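PDB 4QNI: DUF4973 domain-containing protein from Bacteroides thetaiotaomicron, which is of unknown function but, as a two-domain putative lipoprotein of a gut bacterium, probably serves as an auxiliary nutrient-binding protein. Local coordinates for residues I27-R33 / G44-Y50; F127-M132 / R164-F168; L91-G97 / E134-P139. Residues are numbered along the deposited sequence.

Interaction 1: I27-R33 / G44-Y50; sequences IYVPYSR and GEGRSNY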
loop_
_atom_site.group_PDB
_atom_site.type_symbol
_atom_site.label_atom_id
_atom_site.label_comp_id
_atom_site.label_asym_id
_atom_site.label_seq_id
_atom_site.Cartn_x
_atom_site.Cartn_y
_atom_site.Cartn_z
ATOM N N ILE A 27 -17.141 0.443 18.010
ATOM C CA ILE A 27 -17.037 0.084 19.417
ATOM C C ILE A 27 -18.273 -0.719 19.793
ATOM O O ILE A 27 -19.399 -0.233 19.632
ATOM C CB ILE A 27 -16.913 1.396 20.245
ATOM C CG1 ILE A 27 -15.608 2.169 19.967
ATOM C CG2 ILE A 27 -17.155 1.194 21.720
ATOM C CD1 ILE A 27 -14.372 1.440 20.136
ATOM N N TYR A 28 -18.064 -1.901 20.349
ATOM C CA TYR A 28 -19.134 -2.793 20.755
ATOM C C TYR A 28 -19.265 -2.726 22.258
ATOM O O TYR A 28 -18.302 -2.947 22.996
ATOM C CB TYR A 28 -18.867 -4.224 20.232
ATOM C CG TYR A 28 -19.156 -4.362 18.750
ATOM C CD1 TYR A 28 -20.411 -4.776 18.298
ATOM C CD2 TYR A 28 -18.183 -4.057 17.793
ATOM C CE1 TYR A 28 -20.692 -4.884 16.933
ATOM C CE2 TYR A 28 -18.447 -4.178 16.427
ATOM C CZ TYR A 28 -19.710 -4.570 16.001
ATOM O OH TYR A 28 -20.006 -4.688 14.658
ATOM N N VAL A 29 -20.457 -2.351 22.698
ATOM C CA VAL A 29 -20.812 -2.110 24.098
ATOM C C VAL A 29 -21.991 -3.034 24.463
ATOM O O VAL A 29 -22.968 -3.042 23.724
ATOM C CB VAL A 29 -21.185 -0.605 24.338
ATOM C CG1 VAL A 29 -21.362 -0.313 25.821
ATOM C CG2 VAL A 29 -20.185 0.355 23.705
ATOM N N PRO A 30 -21.959 -3.819 25.557
ATOM C CA PRO A 30 -23.130 -4.668 25.850
ATOM C C PRO A 30 -24.344 -3.783 26.070
ATOM O O PRO A 30 -24.192 -2.715 26.655
ATOM C CB PRO A 30 -22.736 -5.453 27.113
ATOM C CG PRO A 30 -21.575 -4.785 27.653
ATOM C CD PRO A 30 -20.900 -3.975 26.571
ATOM N N TYR A 31 -25.524 -4.178 25.526
ATOM C CA TYR A 31 -26.751 -3.392 25.671
ATOM C C TYR A 31 -27.032 -3.199 27.166
ATOM O O TYR A 31 -27.349 -2.094 27.595
ATOM C CB TYR A 31 -27.909 -4.045 24.928
ATOM C CG TYR A 31 -29.243 -3.400 25.228
ATOM C CD1 TYR A 31 -29.625 -2.216 24.600
ATOM C CD2 TYR A 31 -30.132 -3.979 26.137
ATOM C CE1 TYR A 31 -30.850 -1.609 24.886
ATOM C CE2 TYR A 31 -31.356 -3.383 26.425
ATOM C CZ TYR A 31 -31.713 -2.199 25.792
ATOM O OH TYR A 31 -32.932 -1.614 26.045
ATOM N N SER A 32 -26.830 -4.260 27.944
ATOM C CA SER A 32 -26.931 -4.275 29.388
ATOM C C SER A 32 -25.615 -4.756 29.994
ATOM O O SER A 32 -25.091 -5.793 29.604
ATOM C CB SER A 32 -28.081 -5.173 29.854
ATOM O OG SER A 32 -29.347 -4.640 29.525
ATOM N N ARG A 33 -25.081 -3.996 30.929
ATOM C CA ARG A 33 -23.894 -4.384 31.682
ATOM C C ARG A 33 -24.336 -5.188 32.906
ATOM O O ARG A 33 -25.122 -4.707 33.730
ATOM C CB ARG A 33 -23.070 -3.146 32.098
ATOM C CG ARG A 33 -21.778 -3.479 32.836
ATOM C CD ARG A 33 -20.779 -4.192 31.939
ATOM N NE ARG A 33 -20.237 -3.310 30.904
ATOM C CZ ARG A 33 -19.313 -3.681 30.025
ATOM N NH1 ARG A 33 -18.889 -4.943 29.987
ATOM N NH2 ARG A 33 -18.844 -2.810 29.142
ATOM N N GLY A 44 -29.657 -1.324 35.426
ATOM C CA GLY A 44 -30.729 -2.060 34.781
ATOM C C GLY A 44 -30.528 -2.302 33.303
ATOM O O GLY A 44 -29.457 -2.080 32.741
ATOM N N GLU A 45 -31.579 -2.818 32.706
ATOM C CA GLU A 45 -31.799 -3.167 31.307
ATOM C C GLU A 45 -31.480 -1.924 30.448
ATOM O O GLU A 45 -31.953 -0.825 30.752
ATOM C CB GLU A 45 -33.282 -3.604 31.246
ATOM C CG GLU A 45 -33.927 -3.826 29.911
ATOM C CD GLU A 45 -34.298 -2.603 29.098
ATOM O OE1 GLU A 45 -34.747 -1.577 29.656
ATOM O OE2 GLU A 45 -34.129 -2.685 27.867
ATOM N N GLY A 46 -30.619 -2.086 29.456
ATOM C CA GLY A 46 -30.232 -0.985 28.579
ATOM C C GLY A 46 -29.238 0.020 29.130
ATOM O O GLY A 46 -28.930 1.003 28.445
ATOM N N ARG A 47 -28.762 -0.191 30.388
ATOM C CA ARG A 47 -27.761 0.640 31.041
ATOM C C ARG A 47 -26.461 -0.069 30.953
ATOM O O ARG A 47 -26.364 -1.256 31.273
ATOM C CB ARG A 47 -28.112 0.983 32.494
ATOM C CG ARG A 47 -28.803 2.332 32.667
ATOM C CD ARG A 47 -30.073 2.496 31.814
ATOM N NE ARG A 47 -31.064 1.441 32.058
ATOM C CZ ARG A 47 -31.953 1.452 33.051
ATOM N NH1 ARG A 47 -32.006 2.474 33.893
ATOM N NH2 ARG A 47 -32.810 0.453 33.191
ATOM N N SER A 48 -25.456 0.639 30.479
ATOM C CA SER A 48 -24.162 0.028 30.255
ATOM C C SER A 48 -23.023 1.041 30.376
ATOM O O SER A 48 -23.242 2.191 30.791
ATOM C CB SER A 48 -24.153 -0.603 28.871
ATOM O OG SER A 48 -23.081 -1.515 28.755
ATOM N N ASN A 49 -21.800 0.603 30.025
ATOM C CA ASN A 49 -20.618 1.454 30.091
ATOM C C ASN A 49 -19.556 0.943 29.172
ATOM O O ASN A 49 -19.616 -0.195 28.733
ATOM C CB ASN A 49 -20.065 1.561 31.533
ATOM C CG ASN A 49 -19.375 0.310 32.019
ATOM O OD1 ASN A 49 -20.011 -0.625 32.457
ATOM N ND2 ASN A 49 -18.060 0.247 31.912
ATOM N N TYR A 50 -18.552 1.772 28.919
ATOM C CA TYR A 50 -17.403 1.397 28.120
ATOM C C TYR A 50 -16.186 2.160 28.611
ATOM O O TYR A 50 -16.217 3.387 28.677
ATOM C CB TYR A 50 -17.658 1.652 26.628
ATOM C CG TYR A 50 -16.583 1.063 25.742
ATOM C CD1 TYR A 50 -16.663 -0.256 25.297
ATOM C CD2 TYR A 50 -15.489 1.824 25.339
ATOM C CE1 TYR A 50 -15.681 -0.807 24.485
ATOM C CE2 TYR A 50 -14.499 1.285 24.517
ATOM C CZ TYR A 50 -14.600 -0.034 24.095
ATOM O OH TYR A 50 -13.645 -0.589 23.283
HETATM O O HOH W 1 -15.149 -2.762 21.120
HETATM O O HOH W 2 -26.870 -2.631 33.805
#
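Strands 27-30 and 47-50 cross at 141° between their N-to-C directions, with axes 6.6 Å apart at closest, so here they face each other rather than pair edge to edge. The chains close in beyond the strand end, where the CA atoms of S32 and G46 lie 4.7 Å apart and R33 N donates to R47 O (3.0 Å). A type II turn from G44 to R47, closed by R47 N to G44 O (3.1 Å), shapes the second segment; G46 occupies its positive-phi position.

That turn is gripped by side chains. G46 N donates to S32 OG (2.9 Å), the CA of G46 lies over the Y31 ring, 3.6 Å from the centroid, and Y31 OH makes a very short bond to E45 OE2 (2.4 Å). A side chain on G46 would collide with the tyrosine hydroxyl. Further along, S48 OG donates a hydrogen bond to P30 O (2.7 Å), while R33 reaches N49 through NH2 to O (2.8 Å) and, weakly, NE to OD1 (3.1 Å). The apolar end is built by Y50: CG2 of I27 sits 3.6 Å above its ring centroid in a CH-pi contact, and V29 CG2 approaches its CD1 (3.9 Å).

I27 and V29 thus look into the space between two sheets, as in the E-set, immunoglobulin-like sandwich expected of this family. Strand 24-30 runs parallel to strand 160-168 in the mixed sheet, whereas strand 47-56 pairs with strand 118-126, whose F125 touches both V29 and Y50.

Interaction 2: F127-M132 / R164-F168; sequences FRNIDM and RIFPF. With EDO (1,2-ethanediol), chain I.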
loop_
_atom_site.group_PDB
_atom_site.type_symbol
_atom_site.label_atom_id
_atom_site.label_comp_id
_atom_site.label_asym_id
_atom_site.label_seq_id
_atom_site.Cartn_x
_atom_site.Cartn_y
_atom_site.Cartn_z
ATOM N N PHE A 127 -29.111 2.946 26.544
ATOM C CA PHE A 127 -29.519 2.537 25.213
ATOM C C PHE A 127 -31.019 2.279 25.117
ATOM O O PHE A 127 -31.514 1.946 24.044
ATOM C CB PHE A 127 -28.739 1.304 24.785
ATOM C CG PHE A 127 -27.224 1.405 24.669
ATOM C CD1 PHE A 127 -26.631 2.376 23.861
ATOM C CD2 PHE A 127 -26.396 0.450 25.268
ATOM C CE1 PHE A 127 -25.240 2.431 23.711
ATOM C CE2 PHE A 127 -25.005 0.499 25.103
ATOM C CZ PHE A 127 -24.438 1.474 24.310
ATOM N N ARG A 128 -31.751 2.443 26.213
ATOM C CA ARG A 128 -33.200 2.240 26.205
ATOM C C ARG A 128 -33.886 3.061 25.106
ATOM O O ARG A 128 -33.708 4.278 25.013
ATOM C CB ARG A 128 -33.788 2.583 27.569
ATOM C CG ARG A 128 -33.463 1.495 28.579
ATOM C CD ARG A 128 -33.987 1.828 29.943
ATOM N NE ARG A 128 -33.467 3.098 30.443
ATOM C CZ ARG A 128 -33.959 3.754 31.486
ATOM N NH1 ARG A 128 -35.006 3.273 32.148
ATOM N NH2 ARG A 128 -33.405 4.887 31.884
ATOM N N ASN A 129 -34.606 2.351 24.243
ATOM C CA ASN A 129 -35.391 2.831 23.103
ATOM C C ASN A 129 -34.558 3.456 22.005
ATOM O O ASN A 129 -35.121 4.165 21.164
ATOM C CB ASN A 129 -36.501 3.790 23.526
ATOM C CG ASN A 129 -37.534 3.097 24.349
ATOM O OD1 ASN A 129 -38.056 2.047 23.982
ATOM N ND2 ASN A 129 -37.767 3.620 25.514
ATOM N N ILE A 130 -33.235 3.167 21.960
ATOM C CA ILE A 130 -32.403 3.711 20.894
ATOM C C ILE A 130 -32.909 3.142 19.537
ATOM O O ILE A 130 -33.349 1.983 19.460
ATOM C CB ILE A 130 -30.888 3.457 21.137
ATOM C CG1 ILE A 130 -30.029 4.467 20.340
ATOM C CG2 ILE A 130 -30.461 1.961 20.890
ATOM C CD1 ILE A 130 -28.540 4.467 20.678
ATOM N N ASP A 131 -32.959 4.003 18.522
ATOM C CA ASP A 131 -33.308 3.617 17.171
ATOM C C ASP A 131 -31.987 3.508 16.434
ATOM O O ASP A 131 -31.351 4.524 16.137
ATOM C CB ASP A 131 -34.265 4.643 16.519
ATOM C CG ASP A 131 -34.828 4.183 15.173
ATOM O OD1 ASP A 131 -34.211 3.297 14.533
ATOM O OD2 ASP A 131 -35.901 4.672 14.780
HETATM N N MSE A 132 -31.536 2.280 16.201
HETATM C CA MSE A 132 -30.245 2.017 15.570
HETATM C C MSE A 132 -30.244 2.329 14.055
HETATM O O MSE A 132 -29.180 2.258 13.421
HETATM C CB MSE A 132 -29.768 0.590 15.872
HETATM C CG MSE A 132 -29.338 0.408 17.340
HETATM SE SE MSE A 132 -27.752 1.490 17.785
HETATM C CE MSE A 132 -26.440 0.532 16.760
ATOM N N ARG A 164 -18.421 4.779 16.418
ATOM C CA ARG A 164 -19.672 4.175 16.004
ATOM C C ARG A 164 -20.016 3.186 17.090
ATOM O O ARG A 164 -19.289 2.187 17.276
ATOM C CB ARG A 164 -19.583 3.500 14.622
ATOM C CG ARG A 164 -20.864 2.750 14.245
ATOM C CD ARG A 164 -21.909 3.673 13.648
ATOM N NE ARG A 164 -23.177 2.992 13.374
ATOM C CZ ARG A 164 -23.512 2.426 12.215
ATOM N NH1 ARG A 164 -22.642 2.369 11.218
ATOM N NH2 ARG A 164 -24.705 1.877 12.062
ATOM N N ILE A 165 -21.034 3.533 17.888
ATOM C CA ILE A 165 -21.403 2.683 19.010
ATOM C C ILE A 165 -22.378 1.640 18.590
ATOM O O ILE A 165 -23.476 1.958 18.093
ATOM C CB ILE A 165 -21.984 3.501 20.199
ATOM C CG1 ILE A 165 -21.027 4.650 20.647
ATOM C CG2 ILE A 165 -22.405 2.577 21.351
ATOM C CD1 ILE A 165 -19.690 4.243 21.098
ATOM N N PHE A 166 -22.005 0.396 18.833
ATOM C CA PHE A 166 -22.934 -0.710 18.641
ATOM C C PHE A 166 -23.275 -1.370 19.978
ATOM O O PHE A 166 -22.450 -2.128 20.494
ATOM C CB PHE A 166 -22.401 -1.793 17.680
ATOM C CG PHE A 166 -22.315 -1.383 16.240
ATOM C CD1 PHE A 166 -23.470 -1.174 15.488
ATOM C CD2 PHE A 166 -21.084 -1.185 15.633
ATOM C CE1 PHE A 166 -23.385 -0.782 14.148
ATOM C CE2 PHE A 166 -21.008 -0.804 14.293
ATOM C CZ PHE A 166 -22.156 -0.596 13.567
ATOM N N PRO A 167 -24.478 -1.155 20.540
ATOM C CA PRO A 167 -24.909 -2.026 21.647
ATOM C C PRO A 167 -24.989 -3.473 21.147
ATOM O O PRO A 167 -25.267 -3.709 19.964
ATOM C CB PRO A 167 -26.323 -1.529 21.981
ATOM C CG PRO A 167 -26.511 -0.301 21.207
ATOM C CD PRO A 167 -25.596 -0.336 20.049
ATOM N N PHE A 168 -24.749 -4.438 22.003
ATOM C CA PHE A 168 -24.941 -5.808 21.555
ATOM C C PHE A 168 -25.692 -6.587 22.597
ATOM O O PHE A 168 -25.485 -6.368 23.788
ATOM C CB PHE A 168 -23.628 -6.513 21.174
ATOM C CG PHE A 168 -22.620 -6.736 22.275
ATOM C CD1 PHE A 168 -22.649 -7.900 23.046
ATOM C CD2 PHE A 168 -21.595 -5.817 22.499
ATOM C CE1 PHE A 168 -21.699 -8.112 24.055
ATOM C CE2 PHE A 168 -20.628 -6.047 23.490
ATOM C CZ PHE A 168 -20.679 -7.197 24.244
HETATM C C1 EDO I . -27.637 -7.974 27.575
HETATM O O1 EDO I . -28.644 -8.619 26.811
HETATM C C2 EDO I . -26.546 -7.308 26.690
HETATM O O2 EDO I . -25.534 -8.241 26.291
HETATM O O HOH W 3 -26.421 2.464 14.194
#
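Two knobs from the loop 127-132 fit against strand 164-168: the ring of F127 and the selenium-bearing tail of M132, a selenomethionine in this crystal. A type II turn from F127 to I130, closed by I130 N to F127 O (3.0 Å) with N129 at positive phi, sends R128 and N129 outward and leaves F127 at the strand-facing side. The flat face of its ring receives the pyrrolidine of P167: CG stands 3.8 Å from the ring centroid, 10° off the normal, a CH-pi contact. The same ring meets I165, with CE1 3.7 Å from CG2, so it bridges residues i and i+2 on one side of the strand.

M132 fills a different hollow. Its side chain, m at all three torsions, curls so that the terminal methyl CE settles among I165 O (3.5 Å), F166 CD1 (3.7 Å) and P167 CD (3.5 Å). P167 is therefore touched by both knobs, through CG and through CD. Beyond M132 lies Y209 of strand 205-210, while F127 also stacks on F125 and rests on V29 and Y31. At the strand end, a 1,2-ethanediol probably left from the crystallisation liquor makes a weak bond from O2 to F168 O (3.1 Å).

No direct hydrogen bond joins the segments. Water 3, donating to M132 O (2.9 Å) and accepting from R164 NH2 (2.8 Å), links their backbone and guanidinium at the margin, and R164 is further paired with E225. Complementary apolar shape, rather than directional bonding, accounts for this buried join between the loop and the strand leading into the C-terminal domain.

Interaction 3: L91-G97 / E134-P139; sequences LYYEDMG and EKWVLP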
loop_
_atom_site.group_PDB
_atom_site.type_symbol
_atom_site.label_atom_id
_atom_site.label_comp_id
_atom_site.label_asym_id
_atom_site.label_seq_id
_atom_site.Cartn_x
_atom_site.Cartn_y
_atom_site.Cartn_z
ATOM N N LEU A 91 -28.013 9.527 5.206
ATOM C CA LEU A 91 -26.961 8.543 5.444
ATOM C C LEU A 91 -25.941 9.000 6.470
ATOM O O LEU A 91 -25.025 8.238 6.778
ATOM C CB LEU A 91 -26.233 8.251 4.113
ATOM C CG LEU A 91 -27.081 7.696 2.965
ATOM C CD1 LEU A 91 -26.213 7.383 1.778
ATOM C CD2 LEU A 91 -27.834 6.453 3.386
ATOM N N TYR A 92 -26.049 10.255 6.964
ATOM C CA TYR A 92 -25.068 10.812 7.910
ATOM C C TYR A 92 -24.985 10.021 9.196
ATOM O O TYR A 92 -25.982 9.441 9.605
ATOM C CB TYR A 92 -25.443 12.244 8.286
ATOM C CG TYR A 92 -25.076 13.336 7.306
ATOM C CD1 TYR A 92 -24.627 13.035 6.026
ATOM C CD2 TYR A 92 -25.174 14.677 7.664
ATOM C CE1 TYR A 92 -24.281 14.038 5.128
ATOM C CE2 TYR A 92 -24.813 15.693 6.780
ATOM C CZ TYR A 92 -24.360 15.368 5.516
ATOM O OH TYR A 92 -24.036 16.379 4.649
ATOM N N TYR A 93 -23.809 10.007 9.839
ATOM C CA TYR A 93 -23.669 9.459 11.185
ATOM C C TYR A 93 -24.307 10.469 12.110
ATOM O O TYR A 93 -24.072 11.677 11.939
ATOM C CB TYR A 93 -22.195 9.215 11.548
ATOM C CG TYR A 93 -21.527 8.173 10.688
ATOM C CD1 TYR A 93 -21.777 6.818 10.882
ATOM C CD2 TYR A 93 -20.613 8.535 9.701
ATOM C CE1 TYR A 93 -21.158 5.849 10.098
ATOM C CE2 TYR A 93 -19.982 7.571 8.910
ATOM C CZ TYR A 93 -20.252 6.227 9.119
ATOM O OH TYR A 93 -19.668 5.255 8.337
ATOM N N GLU A 94 -25.185 10.026 12.999
ATOM C CA GLU A 94 -25.879 10.955 13.887
ATOM C C GLU A 94 -25.092 11.136 15.156
ATOM O O GLU A 94 -24.486 10.217 15.674
ATOM C CB GLU A 94 -27.318 10.516 14.183
ATOM C CG GLU A 94 -28.258 10.645 12.995
ATOM C CD GLU A 94 -28.530 12.043 12.461
ATOM O OE1 GLU A 94 -28.699 12.990 13.267
ATOM O OE2 GLU A 94 -28.613 12.180 11.219
ATOM N N ASP A 95 -25.075 12.357 15.622
ATOM C CA ASP A 95 -24.335 12.802 16.790
ATOM C C ASP A 95 -25.028 12.404 18.109
ATOM O O ASP A 95 -25.909 13.093 18.597
ATOM C CB ASP A 95 -24.183 14.326 16.701
ATOM C CG ASP A 95 -23.168 14.903 17.650
ATOM O OD1 ASP A 95 -22.716 14.170 18.547
ATOM O OD2 ASP A 95 -22.808 16.093 17.478
HETATM N N MSE A 96 -24.542 11.340 18.704
HETATM C CA MSE A 96 -25.003 10.786 19.977
HETATM C C MSE A 96 -24.723 11.692 21.160
HETATM O O MSE A 96 -25.427 11.587 22.167
HETATM C CB MSE A 96 -24.286 9.469 20.210
HETATM C CG MSE A 96 -25.064 8.510 21.020
HETATM SE SE MSE A 96 -23.963 6.951 21.156
HETATM C CE MSE A 96 -25.326 5.773 21.710
ATOM N N GLY A 97 -23.679 12.521 21.056
ATOM C CA GLY A 97 -23.288 13.451 22.112
ATOM C C GLY A 97 -23.905 14.836 22.023
ATOM O O GLY A 97 -23.552 15.718 22.808
ATOM N N GLU A 134 -30.583 5.263 12.978
ATOM C CA GLU A 134 -29.691 6.409 13.037
ATOM C C GLU A 134 -28.341 5.806 13.228
ATOM O O GLU A 134 -28.189 4.904 14.059
ATOM C CB GLU A 134 -30.065 7.343 14.216
ATOM C CG GLU A 134 -31.535 7.701 14.344
ATOM C CD GLU A 134 -32.146 8.469 13.190
ATOM O OE1 GLU A 134 -31.444 9.307 12.578
ATOM O OE2 GLU A 134 -33.332 8.210 12.883
ATOM N N LYS A 135 -27.366 6.209 12.448
ATOM C CA LYS A 135 -26.037 5.594 12.569
ATOM C C LYS A 135 -25.316 6.350 13.697
ATOM O O LYS A 135 -24.486 7.222 13.438
ATOM C CB LYS A 135 -25.325 5.659 11.198
ATOM C CG LYS A 135 -26.060 4.871 10.080
ATOM C CD LYS A 135 -25.748 5.363 8.645
ATOM C CE LYS A 135 -24.281 5.335 8.272
ATOM N NZ LYS A 135 -24.102 5.557 6.810
ATOM N N TRP A 136 -25.757 6.093 14.956
ATOM C CA TRP A 136 -25.304 6.799 16.159
ATOM C C TRP A 136 -23.805 6.686 16.345
ATOM O O TRP A 136 -23.256 5.591 16.355
ATOM C CB TRP A 136 -26.031 6.317 17.416
ATOM C CG TRP A 136 -27.494 6.694 17.453
ATOM C CD1 TRP A 136 -28.558 5.845 17.377
ATOM C CD2 TRP A 136 -28.046 8.021 17.559
ATOM N NE1 TRP A 136 -29.735 6.553 17.484
ATOM C CE2 TRP A 136 -29.449 7.888 17.593
ATOM C CE3 TRP A 136 -27.488 9.308 17.683
ATOM C CZ2 TRP A 136 -30.307 8.997 17.717
ATOM C CZ3 TRP A 136 -28.335 10.402 17.806
ATOM C CH2 TRP A 136 -29.726 10.241 17.819
ATOM N N VAL A 137 -23.165 7.837 16.507
ATOM C CA VAL A 137 -21.732 7.970 16.693
ATOM C C VAL A 137 -21.479 8.918 17.880
ATOM O O VAL A 137 -22.176 9.937 18.014
ATOM C CB VAL A 137 -21.114 8.515 15.354
ATOM C CG1 VAL A 137 -19.899 9.394 15.575
ATOM C CG2 VAL A 137 -20.780 7.386 14.405
ATOM N N LEU A 138 -20.446 8.625 18.691
ATOM C CA LEU A 138 -20.071 9.531 19.760
ATOM C C LEU A 138 -18.750 10.186 19.365
ATOM O O LEU A 138 -17.724 9.497 19.391
ATOM C CB LEU A 138 -19.979 8.803 21.119
ATOM C CG LEU A 138 -19.583 9.666 22.327
ATOM C CD1 LEU A 138 -20.618 10.764 22.580
ATOM C CD2 LEU A 138 -19.369 8.782 23.584
ATOM N N PRO A 139 -18.745 11.490 18.954
ATOM C CA PRO A 139 -17.474 12.127 18.541
ATOM C C PRO A 139 -16.758 12.835 19.712
ATOM O O PRO A 139 -17.352 13.672 20.369
ATOM C CB PRO A 139 -17.928 13.109 17.463
ATOM C CG PRO A 139 -19.358 13.529 17.886
ATOM C CD PRO A 139 -19.884 12.429 18.819
HETATM O O HOH W 4 -28.165 8.303 10.255
#
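E94 straddles W136 in register: E94 N donates to K135 O (2.9 Å) and E94 O accepts V137 N (2.8 Å), after which V137 O takes M96 N (2.8 Å). K135 N reaches segment 91-97 through water 4, which accepts from K135 N (3.1 Å) and donates to Y92 O (2.5 Å); K135 centres an inverse gamma turn, in which W136 N bonds weakly to E134 O (2.9 Å). This is parallel pairing of the short strand 93-95 with strand 135-142 in the mixed sheet of the DUF4973 domain; helix 74-85 covers Y93 and D95 and supplies N81 OD1 for Y93 N. K135 NZ donates to L91 O (2.8 Å), lies 4.8 Å from the Y93 ring centroid as a cation-pi partner, and also bonds Y85 OH. D95 OD1 bonds H72 NE2 and, weakly, G97 N (3.2 Å). E94 OE2 and E134 OE1, like charges, are 4.3 Å apart, and E134 is balanced by a salt bridge to R231. Below E94 CB lies the face of W136, whose NE1 has a weak bond to D131 O.

All three interactions reach the mixed sheet, whose strands 24-30, 160-168, 135-142 and 93-95 are neighbours in that order. Interaction 2 lies between the others, its centre 9 Å from that of interaction 1 and 11 Å from that of interaction 3, while those two are 17 Å apart and do not touch. G46 O to F127 N (2.7 Å) and F168 O to Y31 N (2.8 Å) probably hydrogen-bond interactions 1 and 2; I130 and W136 pack between 2 and 3. Interaction 1 closes first along the chain, whereas 2 and 3 alternate. Thus strand 160-168, which continues toward the C-terminal domain, is built into the N-terminal sheet, tying the two domains together.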